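Local coordinates for 4-oxalmesaconate hydratase (PDB 5CGZ) that catalyses the zinc-dependent hydration of 4-carboxy-2-hydroxy-cis,cis-muconate, the enol form of oxalomesaconate, in the third step of gallate degradation, at the interface of chains A and B. Numbering follows the deposited sequence. Chains: chain A/B, 4-oxalmesaconate hydratase.

The interface of chains A and B. Residues chain A 135-136, 139-141; chain B 42-43, 86-87.
B:Tyr86 lies against A:Ile135, A:Ile136 and A:Ala139, and this largely apolar meeting is the close-packed part of the contact. A:Ile135 comes at the ring with its gamma-methyl branch, CG2 standing 3.5 Å from ring carbon CE2, the two side chains crossing at about a right angle. CG2 is anti to the backbone N (chi1, measured to CG1, -66°), which turns this methyl towards the ring. A:Ile136 works instead with its tip: A:Ile136 CD1 presses on the main chain of the tyrosine, 3.4 Å from B:Tyr86 C, the carbonyl carbon just before the cis peptide bond to B:Pro87. The methyl CB of A:Ala139 approaches CD2 of B:Tyr86 (3.8 Å) obliquely, from the face that also carries B:Gly43 CA, with A:Ile135 CG2 on the other side of the ring. Within chain B, CA of B:Gly43 sits over the ring centre and supports that face, so the tyrosine is backed by its own chain as it meets the helix.

B:Arg42 props the tyrosine backbone from within chain B. Its guanidinium turns side-on, and NE and NH2 both bond to the carbonyl O of B:Tyr86, at 3.0 Å and 2.9 Å, from the same face of the carbonyl plane. Bends at chi2 and chi3 bring the group back to this oxygen.

Packing thins towards A:Glu140 and A:Gly141. Here the backbone N of A:Gly141 makes a weak hydrogen bond to B:Arg42 O (3.0 Å, 125° at H), and A:Glu140 buries almost nothing.

The patch joins the C-terminal end of helix 122-138 and the following loop of chain A to two loops of chain B, and probably contributes to assembly of the hexamer.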
loop_
_atom_site.group_PDB
_atom_site.type_symbol
_atom_site.label_atom_id
_atom_site.label_comp_id
_atom_site.label_asym_id
_atom_site.label_seq_id
_atom_site.Cartn_x
_atom_site.Cartn_y
_atom_site.Cartn_z
ATOM N N ILE A 135 16.231 -19.854 -4.284
ATOM C CA ILE A 135 16.872 -19.772 -2.978
ATOM C C ILE A 135 17.433 -21.139 -2.544
ATOM O O ILE A 135 18.541 -21.210 -2.007
ATOM C CB ILE A 135 15.894 -19.232 -1.913
ATOM C CG1 ILE A 135 15.518 -17.772 -2.232
ATOM C CG2 ILE A 135 16.501 -19.354 -0.514
ATOM C CD1 ILE A 135 14.311 -17.254 -1.468
ATOM N N ILE A 136 16.681 -22.215 -2.772
ATOM C CA ILE A 136 17.191 -23.559 -2.479
ATOM C C ILE A 136 18.514 -23.781 -3.215
ATOM O O ILE A 136 19.481 -24.289 -2.640
ATOM C CB ILE A 136 16.199 -24.674 -2.887
ATOM C CG1 ILE A 136 14.850 -24.498 -2.173
ATOM C CG2 ILE A 136 16.805 -26.074 -2.612
ATOM C CD1 ILE A 136 14.961 -24.395 -0.670
ATOM N N ALA A 139 21.711 -22.605 -1.646
ATOM C CA ALA A 139 22.133 -23.167 -0.358
ATOM C C ALA A 139 23.270 -24.176 -0.504
ATOM O O ALA A 139 23.142 -25.170 -1.216
ATOM C CB ALA A 139 20.950 -23.818 0.345
ATOM N N GLU A 140 24.380 -23.919 0.180
ATOM C CA GLU A 140 25.535 -24.801 0.085
ATOM C C GLU A 140 25.229 -26.145 0.756
ATOM O O GLU A 140 25.952 -27.121 0.574
ATOM C CB GLU A 140 26.772 -24.120 0.690
ATOM C CG GLU A 140 27.293 -22.996 -0.218
ATOM C CD GLU A 140 28.495 -22.244 0.335
ATOM O OE1 GLU A 140 28.517 -20.995 0.217
ATOM O OE2 GLU A 140 29.422 -22.889 0.872
ATOM N N GLY A 141 24.122 -26.199 1.493
ATOM C CA GLY A 141 23.676 -27.434 2.115
ATOM C C GLY A 141 22.715 -28.223 1.238
ATOM O O GLY A 141 22.309 -29.336 1.586
ATOM N N ARG B 42 20.818 -26.417 6.356
ATOM C CA ARG B 42 21.095 -26.444 4.917
ATOM C C ARG B 42 21.381 -25.065 4.308
ATOM O O ARG B 42 22.226 -24.941 3.417
ATOM C CB ARG B 42 19.933 -27.107 4.178
ATOM C CG ARG B 42 19.789 -28.590 4.518
ATOM C CD ARG B 42 18.333 -29.038 4.545
ATOM N NE ARG B 42 17.670 -28.861 3.255
ATOM C CZ ARG B 42 17.705 -29.754 2.269
ATOM N NH1 ARG B 42 18.388 -30.882 2.421
ATOM N NH2 ARG B 42 17.061 -29.518 1.131
ATOM N N GLY B 43 20.698 -24.025 4.783
ATOM C CA GLY B 43 20.824 -22.717 4.155
ATOM C C GLY B 43 21.495 -21.611 4.953
ATOM O O GLY B 43 21.713 -20.524 4.430
ATOM N N TYR B 86 15.137 -24.948 4.329
ATOM C CA TYR B 86 15.476 -24.911 2.901
ATOM C C TYR B 86 15.168 -26.194 2.151
ATOM O O TYR B 86 16.083 -26.826 1.635
ATOM C CB TYR B 86 16.960 -24.601 2.711
ATOM C CG TYR B 86 17.342 -23.151 2.897
ATOM C CD1 TYR B 86 17.268 -22.549 4.147
ATOM C CD2 TYR B 86 17.808 -22.393 1.827
ATOM C CE1 TYR B 86 17.631 -21.230 4.331
ATOM C CE2 TYR B 86 18.179 -21.057 2.001
ATOM C CZ TYR B 86 18.084 -20.486 3.253
ATOM O OH TYR B 86 18.453 -19.170 3.443
ATOM N N PRO B 87 13.885 -26.567 2.054
ATOM C CA PRO B 87 12.737 -25.798 2.535
ATOM C C PRO B 87 12.238 -26.243 3.896
ATOM O O PRO B 87 12.212 -27.440 4.201
ATOM C CB PRO B 87 11.669 -26.095 1.480
ATOM C CG PRO B 87 11.937 -27.564 1.166
ATOM C CD PRO B 87 13.460 -27.724 1.244
#